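Local coordinates for uncharacterized protein (Bacteroides ovatus CL02T12C04, PDB 6PTM) that probably acts as a GH42-family exo-carrageenase, a glycoside hydrolase that trims sugar units from the ends of carrageenan chains, at residues R565-K570 / K625-T630; S64-L69 / E136-G141. All blocks are in the same frame, centred on the assembly; numbering follows the deposited sequence.

Interaction 1: residues R565-K570 / K625-T630. With EDO (1,2-ethanediol), chain C.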
ATOM      1  N   ARG A 565      -7.399 -12.305 -14.662  1.00 14.54           N
ATOM      2  CA  ARG A 565      -7.802 -12.217 -13.235  1.00 14.49           C
ATOM      3  C   ARG A 565      -7.553 -13.553 -12.554  1.00 14.24           C
ATOM      4  O   ARG A 565      -8.115 -14.575 -12.989  1.00 14.77           O
ATOM      5  CB  ARG A 565      -9.267 -11.807 -13.129  1.00 13.76           C
ATOM      6  CG  ARG A 565      -9.562 -10.466 -13.768  1.00 15.03           C
ATOM      7  CD  ARG A 565      -8.607  -9.355 -13.347  1.00 15.03           C
ATOM      8  NE  ARG A 565      -9.119  -8.108 -13.896  1.00 14.73           N
ATOM      9  CZ  ARG A 565      -9.975  -7.300 -13.278  1.00 14.67           C
ATOM     10  NH1 ARG A 565     -10.393  -7.532 -12.037  1.00 15.94           N
ATOM     11  NH2 ARG A 565     -10.336  -6.184 -13.868  1.00 14.83           N
ATOM     12  N   ILE A 566      -6.761 -13.534 -11.494  1.00 14.22           N
ATOM     13  CA  ILE A 566      -6.514 -14.739 -10.668  1.00 14.93           C
ATOM     14  C   ILE A 566      -7.678 -14.846  -9.708  1.00 14.91           C
ATOM     15  O   ILE A 566      -7.865 -13.887  -8.951  1.00 14.08           O
ATOM     16  CB  ILE A 566      -5.171 -14.609  -9.948  1.00 15.69           C
ATOM     17  CG1 ILE A 566      -4.029 -14.576 -10.956  1.00 16.35           C
ATOM     18  CG2 ILE A 566      -4.963 -15.692  -8.915  1.00 16.02           C
ATOM     19  CD1 ILE A 566      -2.751 -14.187 -10.325  1.00 16.86           C
ATOM     20  N   PHE A 567      -8.364 -15.986  -9.679  1.00 15.49           N
ATOM     21  CA  PHE A 567      -9.489 -16.207  -8.737  1.00 14.84           C
ATOM     22  C   PHE A 567      -8.996 -16.309  -7.293  1.00 14.00           C
ATOM     23  O   PHE A 567      -8.042 -17.043  -7.007  1.00 14.09           O
ATOM     24  CB  PHE A 567     -10.319 -17.439  -9.077  1.00 16.23           C
ATOM     25  CG  PHE A 567     -11.663 -17.383  -8.409  1.00 16.28           C
ATOM     26  CD1 PHE A 567     -11.901 -18.081  -7.242  1.00 16.14           C
ATOM     27  CD2 PHE A 567     -12.641 -16.530  -8.892  1.00 16.53           C
ATOM     28  CE1 PHE A 567     -13.135 -17.978  -6.617  1.00 17.53           C
ATOM     29  CE2 PHE A 567     -13.850 -16.383  -8.229  1.00 15.47           C
ATOM     30  CZ  PHE A 567     -14.102 -17.135  -7.113  1.00 16.06           C
ATOM     31  N   TYR A 568      -9.624 -15.535  -6.405  1.00 13.41           N
ATOM     32  CA  TYR A 568      -9.316 -15.507  -4.955  1.00 12.95           C
ATOM     33  C   TYR A 568     -10.607 -15.816  -4.195  1.00 13.84           C
ATOM     34  O   TYR A 568     -11.687 -15.260  -4.495  1.00 14.22           O
ATOM     35  CB  TYR A 568      -8.711 -14.171  -4.490  1.00 12.38           C
ATOM     36  CG  TYR A 568      -8.529 -14.110  -2.996  1.00 11.53           C
ATOM     37  CD1 TYR A 568      -7.440 -14.714  -2.405  1.00 12.36           C
ATOM     38  CD2 TYR A 568      -9.473 -13.536  -2.155  1.00 11.58           C
ATOM     39  CE1 TYR A 568      -7.301 -14.757  -1.027  1.00 13.06           C
ATOM     40  CE2 TYR A 568      -9.320 -13.538  -0.770  1.00 11.37           C
ATOM     41  CZ  TYR A 568      -8.244 -14.178  -0.200  1.00 11.54           C
ATOM     42  OH  TYR A 568      -8.034 -14.201   1.156  1.00 13.17           O
ATOM     43  N   THR A 569     -10.535 -16.694  -3.215  1.00 14.84           N
ATOM     44  CA  THR A 569     -11.676 -16.924  -2.284  1.00 15.19           C
ATOM     45  C   THR A 569     -11.163 -17.172  -0.868  1.00 15.71           C
ATOM     46  O   THR A 569     -10.218 -17.951  -0.699  1.00 14.87           O
ATOM     47  CB  THR A 569     -12.582 -18.076  -2.715  1.00 14.85           C
ATOM     48  OG1 THR A 569     -13.609 -18.171  -1.712  1.00 13.98           O
ATOM     49  CG2 THR A 569     -11.838 -19.375  -2.937  1.00 14.22           C
ATOM     50  N   LYS A 570     -11.818 -16.541   0.093  1.00 15.99           N
ATOM     51  CA  LYS A 570     -11.609 -16.739   1.545  1.00 15.71           C
ATOM     52  C   LYS A 570     -11.862 -18.201   1.918  1.00 15.21           C
ATOM     53  O   LYS A 570     -11.312 -18.610   2.928  1.00 15.55           O
ATOM     54  CB  LYS A 570     -12.553 -15.826   2.331  1.00 15.65           C
ATOM     55  CG  LYS A 570     -12.187 -14.340   2.256  1.00 16.92           C
ATOM     56  CD  LYS A 570     -13.190 -13.401   2.941  1.00 16.49           C
ATOM     57  CE  LYS A 570     -14.431 -13.224   2.097  1.00 18.10           C
ATOM     58  NZ  LYS A 570     -15.487 -12.425   2.770  1.00 19.37           N
ATOM     59  N   LYS A 625     -20.003 -22.476  -2.581  1.00 20.90           N
ATOM     60  CA  LYS A 625     -20.923 -22.782  -3.710  1.00 23.79           C
ATOM     61  C   LYS A 625     -21.165 -21.485  -4.511  1.00 22.00           C
ATOM     62  O   LYS A 625     -21.163 -21.524  -5.748  1.00 21.99           O
ATOM     63  CB  LYS A 625     -22.211 -23.467  -3.227  1.00 25.94           C
ATOM     64  CG  LYS A 625     -23.037 -24.133  -4.338  1.00 28.53           C
ATOM     65  CD  LYS A 625     -24.254 -24.958  -3.876  1.00 30.19           C
ATOM     66  N   SER A 626     -21.341 -20.343  -3.868  1.00 19.69           N
ATOM     67  CA  SER A 626     -21.610 -19.067  -4.578  1.00 18.84           C
ATOM     68  C   SER A 626     -20.404 -18.619  -5.421  1.00 17.03           C
ATOM     69  O   SER A 626     -20.591 -17.921  -6.442  1.00 19.69           O
ATOM     70  CB  SER A 626     -22.068 -18.015  -3.594  1.00 20.51           C
ATOM     71  OG  SER A 626     -21.106 -17.789  -2.584  1.00 19.61           O
ATOM     72  N   ASP A 627     -19.192 -19.042  -5.094  1.00 17.49           N
ATOM     73  CA  ASP A 627     -18.010 -18.768  -5.958  1.00 16.98           C
ATOM     74  C   ASP A 627     -18.242 -19.468  -7.299  1.00 17.39           C
ATOM     75  O   ASP A 627     -18.112 -18.834  -8.350  1.00 17.23           O
ATOM     76  CB  ASP A 627     -16.681 -19.266  -5.367  1.00 15.33           C
ATOM     77  CG  ASP A 627     -16.112 -18.452  -4.215  1.00 15.99           C
ATOM     78  OD1 ASP A 627     -16.187 -17.214  -4.279  1.00 17.01           O
ATOM     79  OD2 ASP A 627     -15.516 -19.062  -3.311  1.00 15.95           O
ATOM     80  N   ILE A 628     -18.511 -20.766  -7.238  1.00 20.12           N
ATOM     81  CA  ILE A 628     -18.670 -21.636  -8.435  1.00 21.98           C
ATOM     82  C   ILE A 628     -19.841 -21.128  -9.281  1.00 21.27           C
ATOM     83  O   ILE A 628     -19.666 -21.022 -10.507  1.00 20.95           O
ATOM     84  CB  ILE A 628     -18.807 -23.100  -7.992  1.00 24.07           C
ATOM     85  CG1 ILE A 628     -17.483 -23.569  -7.384  1.00 25.51           C
ATOM     86  CG2 ILE A 628     -19.258 -23.950  -9.168  1.00 25.00           C
ATOM     87  CD1 ILE A 628     -17.523 -24.903  -6.698  1.00 28.48           C
ATOM     88  N   GLU A 629     -20.988 -20.838  -8.652  1.00 21.86           N
ATOM     89  CA  GLU A 629     -22.197 -20.290  -9.321  1.00 23.23           C
ATOM     90  C   GLU A 629     -21.822 -18.985 -10.020  1.00 21.38           C
ATOM     91  O   GLU A 629     -22.282 -18.775 -11.150  1.00 20.51           O
ATOM     92  CB  GLU A 629     -23.349 -20.070  -8.328  1.00 26.37           C
ATOM     93  CG  GLU A 629     -24.018 -21.366  -7.910  1.00 29.10           C
ATOM     94  CD  GLU A 629     -24.924 -21.276  -6.688  1.00 33.80           C
ATOM     95  OE1 GLU A 629     -24.980 -20.192  -6.041  1.00 33.27           O
ATOM     96  OE2 GLU A 629     -25.563 -22.303  -6.373  1.00 40.83           O
ATOM     97  N   THR A 630     -21.038 -18.112  -9.382  1.00 18.48           N
ATOM     98  CA  THR A 630     -20.723 -16.823 -10.020  1.00 18.54           C
ATOM     99  C   THR A 630     -19.760 -17.092 -11.185  1.00 18.25           C
ATOM    100  O   THR A 630     -19.922 -16.456 -12.240  1.00 15.98           O
ATOM    101  CB  THR A 630     -20.262 -15.803  -8.975  1.00 18.75           C
ATOM    102  OG1 THR A 630     -21.284 -15.725  -7.984  1.00 19.46           O
ATOM    103  CG2 THR A 630     -20.036 -14.430  -9.547  1.00 18.72           C
TER
HETATM  104  C1  EDO C 802     -15.974 -14.197   5.837  1.00 23.73           C
HETATM  105  O1  EDO C 802     -16.712 -13.256   5.113  1.00 22.65           O
HETATM  106  C2  EDO C 802     -15.782 -15.431   5.013  1.00 24.97           C
HETATM  107  O2  EDO C 802     -16.948 -16.211   4.856  1.00 26.16           O
HETATM  108  O   HOH W   1     -14.437 -15.170  -3.997  1.00 13.92           O

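Interaction 2: residues S64-L69 / E136-G141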
ATOM      1  N   SER A  64      15.983  32.584 -16.764  1.00 37.08           N
ATOM      2  CA  SER A  64      15.734  32.061 -18.132  1.00 34.30           C
ATOM      3  C   SER A  64      14.348  31.426 -18.267  1.00 32.58           C
ATOM      4  O   SER A  64      14.105  30.823 -19.326  1.00 37.84           O
ATOM      5  CB  SER A  64      16.789  31.079 -18.507  1.00 36.08           C
ATOM      6  OG  SER A  64      18.039  31.568 -18.056  1.00 42.77           O
ATOM      7  N   GLY A  65      13.512  31.478 -17.229  1.00 29.36           N
ATOM      8  CA  GLY A  65      12.180  30.843 -17.200  1.00 28.74           C
ATOM      9  C   GLY A  65      12.212  29.327 -16.967  1.00 28.22           C
ATOM     10  O   GLY A  65      11.183  28.685 -17.180  1.00 24.61           O
ATOM     11  N   ILE A  66      13.324  28.739 -16.536  1.00 25.87           N
ATOM     12  CA  ILE A  66      13.364  27.283 -16.206  1.00 24.63           C
ATOM     13  C   ILE A  66      12.608  27.054 -14.884  1.00 22.84           C
ATOM     14  O   ILE A  66      12.879  27.769 -13.912  1.00 22.44           O
ATOM     15  CB  ILE A  66      14.822  26.781 -16.164  1.00 25.86           C
ATOM     16  CG1 ILE A  66      15.475  26.848 -17.555  1.00 30.59           C
ATOM     17  CG2 ILE A  66      14.890  25.363 -15.604  1.00 25.58           C
ATOM     18  CD1 ILE A  66      16.984  26.694 -17.549  1.00 31.42           C
ATOM     19  N   ASN A  67      11.746  26.040 -14.832  1.00 19.80           N
ATOM     20  CA  ASN A  67      11.113  25.567 -13.575  1.00 19.70           C
ATOM     21  C   ASN A  67      12.174  24.853 -12.720  1.00 20.41           C
ATOM     22  O   ASN A  67      12.503  23.655 -13.020  1.00 18.55           O
ATOM     23  CB  ASN A  67       9.939  24.613 -13.846  1.00 20.11           C
ATOM     24  CG  ASN A  67       9.178  24.270 -12.585  1.00 20.33           C
ATOM     25  OD1 ASN A  67       9.719  24.459 -11.484  1.00 23.42           O
ATOM     26  ND2 ASN A  67       7.942  23.797 -12.712  1.00 17.72           N
ATOM     27  N   THR A  68      12.671  25.515 -11.663  1.00 18.92           N
ATOM     28  CA  THR A  68      13.762  24.996 -10.798  1.00 17.97           C
ATOM     29  C   THR A  68      13.182  24.311  -9.550  1.00 16.82           C
ATOM     30  O   THR A  68      13.911  24.193  -8.551  1.00 16.36           O
ATOM     31  CB  THR A  68      14.729  26.100 -10.347  1.00 18.48           C
ATOM     32  OG1 THR A  68      13.970  27.177  -9.807  1.00 19.36           O
ATOM     33  CG2 THR A  68      15.592  26.612 -11.463  1.00 19.98           C
ATOM     34  N   LEU A  69      11.928  23.868  -9.569  1.00 16.47           N
ATOM     35  CA  LEU A  69      11.320  23.199  -8.383  1.00 17.22           C
ATOM     36  C   LEU A  69      12.233  22.066  -7.885  1.00 16.36           C
ATOM     37  O   LEU A  69      12.463  21.964  -6.670  1.00 15.96           O
ATOM     38  CB  LEU A  69       9.917  22.684  -8.715  1.00 15.49           C
ATOM     39  CG  LEU A  69       9.227  21.885  -7.619  1.00 15.88           C
ATOM     40  CD1 LEU A  69       9.023  22.735  -6.353  1.00 15.93           C
ATOM     41  CD2 LEU A  69       7.889  21.368  -8.131  1.00 16.15           C
ATOM     42  N   GLU A 136      22.691  22.631 -15.177  1.00 21.86           N
ATOM     43  CA  GLU A 136      23.589  23.196 -16.223  0.50 23.09           C
ATOM     44  C   GLU A 136      23.246  22.565 -17.580  1.00 23.51           C
ATOM     45  O   GLU A 136      23.200  23.318 -18.555  1.00 24.18           O
ATOM     46  CB  GLU A 136      25.050  23.002 -15.840  0.50 24.09           C
ATOM     47  CG  GLU A 136      25.450  23.808 -14.616  0.50 25.08           C
ATOM     48  CD  GLU A 136      26.394  24.964 -14.895  0.50 24.59           C
ATOM     49  OE1 GLU A 136      26.240  25.607 -15.970  0.50 26.81           O
ATOM     50  OE2 GLU A 136      27.266  25.215 -14.044  0.50 20.72           O
ATOM     51  N   ALA A 137      22.947  21.268 -17.634  1.00 21.14           N
ATOM     52  CA  ALA A 137      22.513  20.584 -18.867  1.00 19.96           C
ATOM     53  C   ALA A 137      21.163  21.135 -19.327  1.00 20.41           C
ATOM     54  O   ALA A 137      20.965  21.286 -20.551  1.00 21.99           O
ATOM     55  CB  ALA A 137      22.466  19.087 -18.633  1.00 19.37           C
ATOM     56  N   VAL A 138      20.229  21.324 -18.395  1.00 19.34           N
ATOM     57  CA  VAL A 138      18.903  21.898 -18.722  1.00 20.26           C
ATOM     58  C   VAL A 138      19.110  23.322 -19.275  1.00 21.64           C
ATOM     59  O   VAL A 138      18.490  23.647 -20.294  1.00 20.98           O
ATOM     60  CB  VAL A 138      17.950  21.884 -17.524  1.00 20.16           C
ATOM     61  CG1 VAL A 138      16.706  22.691 -17.832  1.00 20.99           C
ATOM     62  CG2 VAL A 138      17.585  20.456 -17.109  1.00 20.72           C
ATOM     63  N   MET A 139      19.959  24.130 -18.662  1.00 21.36           N
ATOM     64  CA  MET A 139      20.153  25.531 -19.118  1.00 23.38           C
ATOM     65  C   MET A 139      20.773  25.538 -20.518  1.00 23.04           C
ATOM     66  O   MET A 139      20.444  26.426 -21.269  1.00 24.55           O
ATOM     67  CB  MET A 139      21.009  26.324 -18.137  1.00 24.84           C
ATOM     68  CG  MET A 139      20.311  26.496 -16.815  1.00 25.81           C
ATOM     69  SD  MET A 139      21.474  26.894 -15.523  1.00 31.89           S
ATOM     70  CE  MET A 139      21.769  28.609 -15.968  1.00 28.59           C
ATOM     71  N   ARG A 140      21.555  24.532 -20.887  1.00 23.86           N
ATOM     72  CA  ARG A 140      22.225  24.458 -22.212  1.00 25.57           C
ATOM     73  C   ARG A 140      21.372  23.757 -23.254  1.00 24.33           C
ATOM     74  O   ARG A 140      21.906  23.481 -24.299  1.00 27.21           O
ATOM     75  CB  ARG A 140      23.536  23.686 -22.097  1.00 26.99           C
ATOM     76  CG  ARG A 140      24.561  24.454 -21.280  1.00 31.05           C
ATOM     77  CD  ARG A 140      25.853  23.699 -21.013  1.00 33.39           C
ATOM     78  NE  ARG A 140      26.430  24.434 -19.898  1.00 38.81           N
ATOM     79  CZ  ARG A 140      27.226  25.503 -20.013  1.00 40.69           C
ATOM     80  NH1 ARG A 140      27.604  25.939 -21.206  1.00 42.97           N
ATOM     81  NH2 ARG A 140      27.666  26.119 -18.928  1.00 37.55           N
ATOM     82  N   GLY A 141      20.152  23.360 -22.938  1.00 21.75           N
ATOM     83  CA  GLY A 141      19.268  22.712 -23.914  1.00 21.32           C
ATOM     84  C   GLY A 141      19.635  21.267 -24.174  1.00 22.53           C
ATOM     85  O   GLY A 141      19.116  20.732 -25.157  1.00 22.91           O
TER

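Interaction 1: residues R565-K570 / K625-T630
Thr569 and Asp627 share the one direct hydrogen bond of this contact: the hydroxyl OG1 of Thr569 donates to OD2 of Asp627 at 2.6 Å, arriving on the syn side of the carboxylate and 17° out of its plane. With OG1 set opposite the backbone N (chi1 179°), the hydroxyl faces the helix that carries Asp627 while also accepting from the backbone N of Ala571, as the N-cap of helix 570-575. OD2 of Asp627 takes a second bond from the backbone N of Phe624, just ahead of its own helix.

A water extends the polar link on the other carboxylate oxygen. It donates to OD1 of Asp627 at 2.7 Å and to the carbonyl O of Tyr568 at 2.8 Å.

The aromatic part is the edge of the Phe567 ring, which meets the carboxylate near the ring plane, CZ lying 3.5 Å from OD1 of Asp627. Ring and carboxylate planes stand 85° apart. An alanine in place of Asp627 would probably leave the Thr569 hydroxyl and the backbone N of Phe624 without this acceptor, cost the water one of its two, and open a gap beside the Phe567 ring.

The contact lies at the C-terminal end of strand 564-567, which runs between parallel strands 597-600 and 614-617. Phe567 also packs on Ala600, Ile615 and Val617, whereas Asp627 touches Glu602 of helix 602-607; the pairing thus ties this end of the five-stranded parallel sheet to helix 625-636.

Interaction 2: residues S64-L69 / E136-G141
CA of Ile66 and CA of Met139 lie 7.6 Å apart where the short connection between helices 44-63 and 69-90 runs beside the last turn of helix 109-139, a surface contact within the N-terminal helical region. Both segments contain a Schellman motif. Gly65 ends the first helix with a phi of 77°, and Gly141 ends the other with a phi of 76°, its N bonded to O of Val138 at 3.1 Å. Farther along, OD1 of Asn67 accepts from N of Leu69 at 3.0 Å, forming an Asx turn at the start of helix 69-90.

No hydrogen bond joins the segments; the contact is apolar and centres on Ile66, which packs against Val138 and Met139 and whose two branches reach different partners. CG2, opposite the backbone N, meets CG1 of Val138 at 3.9 Å, the two side chains crossing at a slant. The longer branch runs across Met139 at about a right angle. Met139 also touches Leu57 of helix 44-63, so the end of helix 109-139 packs on both that helix and the turn that follows it. The tightest point is the end of the longer branch, CD1 of Ile66 lying only 3.4 Å from CG of Met139, closer than carbons usually pack.

The two contacts belong to separate parts of the chain, on opposite sides of its centre: their own centres are 54 Å apart, and their nearest atoms about 34 Å. Interaction 2 closes in sequence before interaction 1 opens, and they do not touch. Their chemistry differs as well, a buried carboxylate with a water at 565-570/625-630 against purely apolar packing at the surface at 64-69/136-141. Interaction 1 is the one next to a ligand: Lys570 NZ bonds to O1 of 1,2-ethanediol at 2.8 Å and pairs with Asp410, while Asp369 also binds the diol, probably picked up from the crystallisation liquor.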